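Local coordinates for protein acyl-coenzyme A oxidase (Caenorhabditis elegans, PDB 5K3H) that catalyses the FAD-dependent desaturation of acyl-CoA thioesters to (2E)-enoyl-CoA with release of hydrogen peroxide, the first step of peroxisomal beta-oxidation, at residues Glu69-Glu74 with Gly107-Pro112; Ala76-Val81 with Asn103-Ile108; Glu88-Asp91 with Gly96-Tyr99; Ala114-Met119 with Ile138-Arg143. All coordinates share one frame; numbering follows the deposited sequence.

Contact 1. Residues Glu69-Glu74 with Gly107-Pro112; sequences EEKIME and GIEGNP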
# COMPACT_ATOMS: atom_id res chain seq x y z
N GLU B 69 -9.63 20.66 6.75
CA GLU B 69 -10.43 21.57 7.57
C GLU B 69 -11.92 21.40 7.31
O GLU B 69 -12.73 21.38 8.25
CB GLU B 69 -9.97 23.00 7.32
CG GLU B 69 -8.59 23.31 7.93
CD GLU B 69 -7.39 22.75 7.14
OE1 GLU B 69 -7.54 22.20 6.01
OE2 GLU B 69 -6.28 22.83 7.70
N GLU B 70 -12.31 21.25 6.03
CA GLU B 70 -13.72 21.07 5.70
C GLU B 70 -14.25 19.73 6.20
O GLU B 70 -15.38 19.64 6.69
CB GLU B 70 -13.91 21.18 4.18
CG GLU B 70 -13.66 22.56 3.61
CD GLU B 70 -13.53 22.54 2.09
OE1 GLU B 70 -13.52 21.42 1.51
OE2 GLU B 70 -13.41 23.63 1.47
N LYS B 71 -13.44 18.67 6.11
CA LYS B 71 -13.88 17.36 6.60
C LYS B 71 -14.18 17.40 8.09
O LYS B 71 -15.17 16.83 8.55
CB LYS B 71 -12.82 16.29 6.31
CG LYS B 71 -12.59 15.92 4.85
CD LYS B 71 -11.37 15.01 4.78
CE LYS B 71 -10.83 14.87 3.37
NZ LYS B 71 -10.95 13.50 2.84
N ILE B 72 -13.31 18.06 8.87
CA ILE B 72 -13.50 18.10 10.32
C ILE B 72 -14.75 18.90 10.70
O ILE B 72 -15.53 18.47 11.56
CB ILE B 72 -12.21 18.63 11.00
CG1 ILE B 72 -11.07 17.61 10.77
CG2 ILE B 72 -12.43 18.86 12.49
CD1 ILE B 72 -9.70 18.01 11.30
N MET B 73 -14.98 20.06 10.06
CA MET B 73 -16.23 20.81 10.25
C MET B 73 -17.46 19.94 9.94
O MET B 73 -18.41 19.89 10.72
CB MET B 73 -16.23 22.07 9.39
CG MET B 73 -15.57 23.27 10.05
SD MET B 73 -16.31 23.82 11.60
CE MET B 73 -17.72 24.77 11.00
N GLU B 74 -17.46 19.29 8.78
CA GLU B 74 -18.58 18.44 8.40
C GLU B 74 -18.78 17.31 9.41
O GLU B 74 -19.91 17.00 9.79
CB GLU B 74 -18.31 17.87 7.00
CG GLU B 74 -19.29 16.82 6.50
CD GLU B 74 -20.58 17.45 6.02
OE1 GLU B 74 -20.70 18.68 6.07
OE2 GLU B 74 -21.49 16.72 5.58
N GLY B 107 -18.49 7.56 8.54
CA GLY B 107 -17.52 7.00 7.62
C GLY B 107 -16.29 6.44 8.30
O GLY B 107 -16.30 6.12 9.49
N ILE B 108 -15.22 6.30 7.52
CA ILE B 108 -13.99 5.68 8.02
C ILE B 108 -12.85 6.67 8.27
O ILE B 108 -11.84 6.28 8.89
CB ILE B 108 -13.51 4.55 7.08
CG1 ILE B 108 -13.18 5.07 5.67
CG2 ILE B 108 -14.53 3.43 7.04
CD1 ILE B 108 -12.51 4.03 4.78
N GLU B 109 -12.96 7.93 7.83
CA GLU B 109 -11.84 8.86 7.95
C GLU B 109 -11.71 9.49 9.33
O GLU B 109 -10.74 10.22 9.55
CB GLU B 109 -11.94 9.95 6.88
CG GLU B 109 -12.01 9.39 5.45
CD GLU B 109 -11.81 10.44 4.35
OE1 GLU B 109 -11.11 11.44 4.63
OE2 GLU B 109 -12.35 10.27 3.23
N GLY B 110 -12.60 9.18 10.27
CA GLY B 110 -12.54 9.66 11.64
C GLY B 110 -13.67 10.61 12.00
O GLY B 110 -14.48 11.03 11.16
N ASN B 111 -13.72 10.95 13.29
CA ASN B 111 -14.59 12.01 13.78
C ASN B 111 -14.01 12.52 15.10
O ASN B 111 -13.11 11.90 15.67
CB ASN B 111 -16.05 11.52 13.94
CG ASN B 111 -16.22 10.55 15.08
OD1 ASN B 111 -16.47 10.95 16.22
ND2 ASN B 111 -16.09 9.25 14.79
N PRO B 112 -14.47 13.69 15.57
CA PRO B 112 -13.87 14.28 16.79
C PRO B 112 -14.04 13.47 18.06
O PRO B 112 -13.42 13.80 19.08
CB PRO B 112 -14.60 15.62 16.92
CG PRO B 112 -15.00 15.96 15.51
CD PRO B 112 -15.34 14.65 14.87
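K71 and E109 lie closest in backbone terms, their CA atoms 8.8 Å apart, so side chains alone bridge the gap between helix 68-85 and the loop that follows helix 97-105. This is a helix-to-loop tie in the all-helical N-terminal part of the acyl-CoA oxidase fold. The loop enters at G107 (phi 83°), and G110 also has a positive phi; a CB at either would run into the preceding carbonyl O.

Both side chains set out toward the partner, and they meet at about a right angle. The lysine chain runs extended from CB to CE and then bends at its last torsion (chi4 -115°), which turns the ammonium onto the carboxylate. The methylenes before it lie beside the same oxygen, with K71 CD 3.6 Å from E109 OE1. The other oxygen, OE2, is bonded to the Y419 hydroxyl, so both carboxylate oxygens have partners. A methionine in place of K71 would probably leave E109 OE1 without its positive mate and the carboxylate held chiefly through Y419. M73, on the far side of the helix, packs on Y661 of the second subunit. The salt bridge itself is short: K71 NZ stands 2.7 Å from E109 OE1, on its syn lone pair.

Contact 2. Residues Ala76-Val81 with Asn103-Ile108; sequences ARKLTV and NEVLGI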
# COMPACT_ATOMS: atom_id res chain seq x y z
N ALA B 76 -18.01 17.26 12.59
CA ALA B 76 -18.60 17.82 13.81
C ALA B 76 -20.07 18.17 13.60
O ALA B 76 -20.90 17.94 14.49
CB ALA B 76 -17.80 19.06 14.25
N ARG B 77 -20.40 18.75 12.44
CA ARG B 77 -21.79 19.00 12.09
C ARG B 77 -22.66 17.75 12.26
O ARG B 77 -23.61 17.75 13.04
CB ARG B 77 -21.86 19.51 10.65
CG ARG B 77 -23.21 20.06 10.24
CD ARG B 77 -23.26 20.39 8.75
NE ARG B 77 -23.17 19.22 7.89
CZ ARG B 77 -24.16 18.34 7.73
NH1 ARG B 77 -25.31 18.47 8.39
NH2 ARG B 77 -24.00 17.30 6.93
N LYS B 78 -22.31 16.67 11.53
CA LYS B 78 -23.09 15.43 11.59
C LYS B 78 -23.09 14.83 12.99
O LYS B 78 -24.10 14.26 13.42
CB LYS B 78 -22.54 14.41 10.59
CG LYS B 78 -22.69 14.87 9.18
CD LYS B 78 -22.46 13.75 8.20
CE LYS B 78 -20.96 13.55 8.01
NZ LYS B 78 -20.67 12.77 6.78
N LEU B 79 -21.98 14.96 13.71
CA LEU B 79 -21.91 14.39 15.04
C LEU B 79 -22.95 15.02 15.97
O LEU B 79 -23.64 14.30 16.71
CB LEU B 79 -20.50 14.56 15.59
CG LEU B 79 -20.03 13.77 16.81
CD1 LEU B 79 -20.28 12.29 16.61
CD2 LEU B 79 -18.55 14.03 16.98
N THR B 80 -23.11 16.35 15.93
CA THR B 80 -24.10 16.98 16.79
C THR B 80 -25.52 16.57 16.40
O THR B 80 -26.36 16.34 17.28
CB THR B 80 -23.95 18.51 16.77
OG1 THR B 80 -24.12 18.98 15.43
CG2 THR B 80 -22.60 18.96 17.31
N VAL B 81 -25.81 16.47 15.10
CA VAL B 81 -27.13 15.99 14.70
C VAL B 81 -27.37 14.57 15.20
O VAL B 81 -28.47 14.24 15.65
CB VAL B 81 -27.28 16.07 13.17
CG1 VAL B 81 -28.65 15.56 12.76
CG2 VAL B 81 -27.05 17.49 12.70
N ASN B 103 -20.83 4.17 10.66
CA ASN B 103 -20.25 3.87 9.34
C ASN B 103 -21.01 4.57 8.22
O ASN B 103 -20.39 5.10 7.29
CB ASN B 103 -20.27 2.36 9.07
CG ASN B 103 -19.33 1.58 9.95
OD1 ASN B 103 -18.31 2.09 10.40
ND2 ASN B 103 -19.69 0.33 10.20
N GLU B 104 -22.35 4.55 8.27
CA GLU B 104 -23.18 5.26 7.30
C GLU B 104 -22.96 6.76 7.37
O GLU B 104 -22.74 7.43 6.35
CB GLU B 104 -24.67 4.97 7.56
CG GLU B 104 -25.20 3.62 7.09
CD GLU B 104 -25.98 3.71 5.78
OE1 GLU B 104 -26.29 4.83 5.31
OE2 GLU B 104 -26.23 2.64 5.18
N VAL B 105 -23.03 7.32 8.58
CA VAL B 105 -23.04 8.77 8.74
C VAL B 105 -21.62 9.32 8.81
O VAL B 105 -21.26 10.20 8.03
CB VAL B 105 -23.89 9.15 9.99
CG1 VAL B 105 -23.79 10.62 10.35
CG2 VAL B 105 -25.35 8.83 9.71
N LEU B 106 -20.77 8.76 9.67
CA LEU B 106 -19.46 9.37 9.91
C LEU B 106 -18.36 8.81 9.01
O LEU B 106 -17.41 9.53 8.71
CB LEU B 106 -19.08 9.23 11.39
CG LEU B 106 -20.01 9.95 12.42
CD1 LEU B 106 -19.69 9.62 13.87
CD2 LEU B 106 -20.04 11.48 12.22
N GLY B 107 -18.49 7.56 8.54
CA GLY B 107 -17.52 7.00 7.62
C GLY B 107 -16.29 6.44 8.30
O GLY B 107 -16.30 6.12 9.49
N ILE B 108 -15.22 6.30 7.52
CA ILE B 108 -13.99 5.68 8.02
C ILE B 108 -12.85 6.67 8.27
O ILE B 108 -11.84 6.28 8.89
CB ILE B 108 -13.51 4.55 7.08
CG1 ILE B 108 -13.18 5.07 5.67
CG2 ILE B 108 -14.53 3.43 7.04
CD1 ILE B 108 -12.51 4.03 4.78
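K78 sends CG away from its carbonyl carbon and beside the backbone N (chi1 -64°), stays extended through chi2, and bends at chi3 (-81°); this path carries the ammonium over V105 to a carbonyl in the last turn of helix 97-105. There K78 NZ donates to V105 O at 2.9 Å, approaching nearly in line with the carbonyl bond (C=O...N 164°). Along the way the aliphatic chain lies against the valine, with K78 CB and CD each 4.0 Å from V105 CG1, the two side chains running past each other in opposite directions.

The contact joins helix 68-85 to the C-terminal end of helix 97-105 within the N-terminal helical domain of the oxidase, and all four touching residues are buried. The ammonium also forms a salt bridge with D59, so one lysine ties a carboxylate and a main-chain carbonyl together. An alanine here would probably leave the D59 carboxylate without this counter-charge, V105 O without this donor and V105 CG1 without the methylenes beside it.

Next along the helix, L79 crosses L106 at about a right angle, and methyl meets methyl, L79 CD1 to L106 CD1, at 3.9 Å. The other methyl, L106 CD2, rests 4.2 Å from K78 CB.

Contact 3. Residues Glu88-Asp91 with Gly96-Tyr99; sequences EIID and GELY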
# COMPACT_ATOMS: atom_id res chain seq x y z
N GLU B 88 -34.14 8.23 17.24
CA GLU B 88 -35.13 7.99 16.21
C GLU B 88 -34.72 6.92 15.23
O GLU B 88 -35.55 6.49 14.43
CB GLU B 88 -35.38 9.29 15.44
CG GLU B 88 -35.78 10.45 16.34
CD GLU B 88 -35.63 11.78 15.63
OE1 GLU B 88 -36.02 11.87 14.44
OE2 GLU B 88 -35.17 12.74 16.29
N ILE B 89 -33.48 6.45 15.30
CA ILE B 89 -32.93 5.55 14.30
C ILE B 89 -32.51 4.22 14.91
O ILE B 89 -32.70 3.17 14.29
CB ILE B 89 -31.75 6.23 13.56
CG1 ILE B 89 -32.12 7.67 13.17
CG2 ILE B 89 -31.37 5.44 12.29
CD1 ILE B 89 -30.93 8.56 12.82
N ILE B 90 -31.95 4.23 16.12
CA ILE B 90 -31.35 3.04 16.71
C ILE B 90 -31.74 2.90 18.18
O ILE B 90 -32.36 3.77 18.79
CB ILE B 90 -29.80 3.01 16.60
CG1 ILE B 90 -29.19 4.15 17.44
CG2 ILE B 90 -29.33 3.04 15.15
CD1 ILE B 90 -27.73 3.96 17.76
N ASP B 91 -31.37 1.74 18.75
CA ASP B 91 -31.27 1.56 20.18
C ASP B 91 -29.89 2.02 20.61
O ASP B 91 -28.90 1.32 20.32
CB ASP B 91 -31.50 0.09 20.55
CG ASP B 91 -31.12 -0.23 22.00
OD1 ASP B 91 -31.14 -1.44 22.35
OD2 ASP B 91 -30.81 0.69 22.79
N GLY B 96 -23.22 -2.02 17.69
CA GLY B 96 -23.57 -2.81 16.53
C GLY B 96 -24.53 -1.96 15.73
O GLY B 96 -24.26 -1.64 14.57
N GLU B 97 -25.63 -1.53 16.36
CA GLU B 97 -26.49 -0.55 15.70
C GLU B 97 -25.79 0.80 15.62
O GLU B 97 -25.95 1.54 14.64
CB GLU B 97 -27.85 -0.41 16.40
CG GLU B 97 -28.70 -1.69 16.43
CD GLU B 97 -30.22 -1.43 16.60
OE1 GLU B 97 -30.65 -0.26 16.80
OE2 GLU B 97 -30.98 -2.41 16.53
N LEU B 98 -25.03 1.15 16.66
CA LEU B 98 -24.26 2.40 16.65
C LEU B 98 -23.04 2.28 15.73
O LEU B 98 -22.70 3.22 15.01
CB LEU B 98 -23.84 2.76 18.08
CG LEU B 98 -23.05 4.03 18.37
CD1 LEU B 98 -23.87 5.28 18.05
CD2 LEU B 98 -22.62 4.07 19.83
N TYR B 99 -22.40 1.12 15.72
CA TYR B 99 -21.28 0.89 14.82
C TYR B 99 -21.73 1.08 13.37
O TYR B 99 -21.08 1.78 12.59
CB TYR B 99 -20.72 -0.50 15.07
CG TYR B 99 -19.47 -0.82 14.29
CD1 TYR B 99 -18.29 -0.13 14.53
CD2 TYR B 99 -19.46 -1.82 13.31
CE1 TYR B 99 -17.15 -0.41 13.84
CE2 TYR B 99 -18.32 -2.11 12.61
CZ TYR B 99 -17.16 -1.40 12.88
OH TYR B 99 -15.99 -1.65 12.18
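The first turn of helix 97-105 supplies the groups that hold the incoming loop: E97 and L98, directly after G96 at the N-cap position, take up I90 and D91. The backbones come nearest at I90 and E97, whose CA atoms are 6.1 Å apart. From there the E97 side chain, extended beyond CG, reaches back across I90 to the next peptide. E97 OE1 accepts the backbone N-H of D91 at 2.9 Å in a nearly straight bond (N-H...O 170°), met on the syn side but 33° out of the carboxylate plane.

The reach of the glutamate brings it against the isoleucine: I90 CB lies 3.4 Å from E97 OE1 and 3.9 Å from E97 CB, and the two side chains run antiparallel alongside each other. The isoleucine places CG1 between its backbone N and carbonyl carbon (chi1 65°), a crowded position, and this sends the delta methyl over the start of the helix. There I90 CD1 sits 4.1 Å from L98 CB. The D91 carboxylate does not take part in this grip and is hydrogen-bonded to T93 instead.

The second carboxylate oxygen of E97 forms a salt bridge with R43, which also bonds the carbonyl of I89, so loop and helix start share a partner on helix 38-52. I90 packs against I47 of that same helix, while L98 leans on M86 just beyond helix 68-85.

Contact 4. Residues Ala114-Met119 with Ile138-Arg143; sequences ALHGVM and IRALRR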
# COMPACT_ATOMS: atom_id res chain seq x y z
N ALA B 114 -14.03 9.92 17.95
CA ALA B 114 -13.66 8.55 17.59
C ALA B 114 -13.04 7.78 18.76
O ALA B 114 -13.36 6.62 18.98
CB ALA B 114 -12.73 8.56 16.40
N LEU B 115 -12.15 8.44 19.50
CA LEU B 115 -11.49 7.80 20.63
C LEU B 115 -12.34 7.85 21.90
O LEU B 115 -12.18 7.01 22.79
CB LEU B 115 -10.12 8.45 20.88
CG LEU B 115 -8.95 7.82 20.13
CD1 LEU B 115 -8.68 6.41 20.63
CD2 LEU B 115 -9.20 7.82 18.63
N HIS B 116 -13.23 8.83 21.98
CA HIS B 116 -14.11 8.98 23.13
C HIS B 116 -14.81 7.67 23.49
O HIS B 116 -14.93 7.31 24.67
CB HIS B 116 -15.12 10.09 22.85
CG HIS B 116 -16.02 10.37 24.00
ND1 HIS B 116 -15.68 11.25 25.01
CD2 HIS B 116 -17.25 9.90 24.30
CE1 HIS B 116 -16.67 11.30 25.88
NE2 HIS B 116 -17.63 10.49 25.48
N GLY B 117 -15.35 6.99 22.48
CA GLY B 117 -16.02 5.71 22.69
C GLY B 117 -15.13 4.49 22.66
O GLY B 117 -15.41 3.49 23.33
N VAL B 118 -14.06 4.55 21.86
CA VAL B 118 -13.21 3.38 21.66
C VAL B 118 -12.32 3.12 22.87
O VAL B 118 -12.14 1.98 23.30
CB VAL B 118 -12.37 3.54 20.37
CG1 VAL B 118 -11.35 2.45 20.27
CG2 VAL B 118 -13.24 3.52 19.13
N MET B 119 -11.75 4.18 23.45
CA MET B 119 -10.80 4.02 24.54
C MET B 119 -11.19 4.76 25.81
O MET B 119 -11.03 4.21 26.90
CB MET B 119 -9.40 4.52 24.11
CG MET B 119 -8.66 3.65 23.10
SD MET B 119 -8.40 1.95 23.62
CE MET B 119 -7.78 2.16 25.28
N ILE B 138 -20.38 9.03 33.76
CA ILE B 138 -21.70 9.54 33.43
C ILE B 138 -21.60 10.75 32.50
O ILE B 138 -22.32 10.84 31.50
CB ILE B 138 -22.48 9.91 34.72
CG1 ILE B 138 -22.70 8.68 35.61
CG2 ILE B 138 -23.80 10.59 34.37
CD1 ILE B 138 -23.37 7.50 34.94
N ARG B 139 -20.71 11.69 32.81
CA ARG B 139 -20.54 12.84 31.93
C ARG B 139 -20.07 12.40 30.55
O ARG B 139 -20.54 12.92 29.53
CB ARG B 139 -19.56 13.82 32.56
CG ARG B 139 -19.99 14.45 33.86
CD ARG B 139 -19.09 15.64 34.19
NE ARG B 139 -19.33 16.82 33.36
CZ ARG B 139 -18.43 17.78 33.18
NH1 ARG B 139 -17.23 17.69 33.74
NH2 ARG B 139 -18.71 18.83 32.42
N ALA B 140 -19.16 11.42 30.50
CA ALA B 140 -18.67 10.94 29.22
C ALA B 140 -19.80 10.30 28.43
O ALA B 140 -19.98 10.60 27.24
CB ALA B 140 -17.51 9.96 29.43
N LEU B 141 -20.59 9.43 29.08
CA LEU B 141 -21.72 8.81 28.38
C LEU B 141 -22.74 9.84 27.92
O LEU B 141 -23.33 9.70 26.84
CB LEU B 141 -22.38 7.76 29.27
CG LEU B 141 -21.60 6.45 29.43
CD1 LEU B 141 -22.21 5.55 30.51
CD2 LEU B 141 -21.51 5.71 28.10
N ARG B 142 -22.92 10.90 28.69
CA ARG B 142 -23.83 11.98 28.28
C ARG B 142 -23.19 12.95 27.30
O ARG B 142 -23.85 13.91 26.88
CB ARG B 142 -24.31 12.74 29.51
CG ARG B 142 -25.26 11.96 30.41
CD ARG B 142 -25.55 12.78 31.65
NE ARG B 142 -25.96 14.12 31.24
CZ ARG B 142 -27.17 14.44 30.82
NH1 ARG B 142 -28.12 13.52 30.74
NH2 ARG B 142 -27.42 15.69 30.45
N ARG B 143 -21.91 12.74 26.96
CA ARG B 143 -21.19 13.58 26.02
C ARG B 143 -21.09 15.01 26.52
O ARG B 143 -21.08 15.96 25.72
CB ARG B 143 -21.80 13.52 24.61
CG ARG B 143 -21.91 12.09 24.05
CD ARG B 143 -22.43 12.02 22.60
NE ARG B 143 -21.93 10.81 21.91
CZ ARG B 143 -22.51 10.23 20.85
NH1 ARG B 143 -23.62 10.72 20.35
NH2 ARG B 143 -21.98 9.15 20.29
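H116 and A140 join two consecutive helices, 114-127 and 130-141, through a side chain bonded to a main-chain carbonyl where the second helix ends in a Schellman motif. Early in the first helix, the backbone N of L115 is bonded to N192, and L115 packs on T148 of strand 147-150. The next residue, H116, has its CA 7.9 Å from that of A140, and its side chain sets out toward the second helix. With CG opposite the backbone N (chi1 -177°), the imidazole stretches straight across the gap.

H116 NE2 donates to A140 O at 2.9 Å, and the oxygen lies practically in the ring plane, 3° out of it. At the same edge, H116 CE1 is 3.9 Å from A140 CB, so the alanine methyl is in contact with the ring as well. On the far nitrogen, ND1 takes the backbone N-H of G147, which makes a neutral ring with its proton on NE2 the likely form and fixes its rotation at two points. The ring also meets that of F120. From H116 to M119 the helix makes a wider pi-type turn before continuing, and M119 packs on Y149.

The carbonyl of A140 serves two donors. R143, with positive phi, closes the Schellman turn through its own N, 2.9 Å from A140 O, and it and H116 NE2 approach that oxygen from opposite faces of the carbonyl plane.

In the fold
All four contacts fall within the N-terminal helical region of the acyl-CoA oxidase. Contacts 1 and 2 both use helix 68-85, have centres about 8 Å apart and touch: N111 ND2 of contact 1 is 3.7 Å from L106 CD1 of contact 2. Contact 3 is nested along the chain inside the loop closed by contact 2, with its centre about 13 Å away, at the opposite end of helix 97-105. Contact 4 follows in series, its centre about 15 Å from that of contact 2. Contacts 1 to 3 lie away from the known binding sites, whereas the H116 side chain is about 9 Å from that of Y149, part of the FAD site shared between subunits.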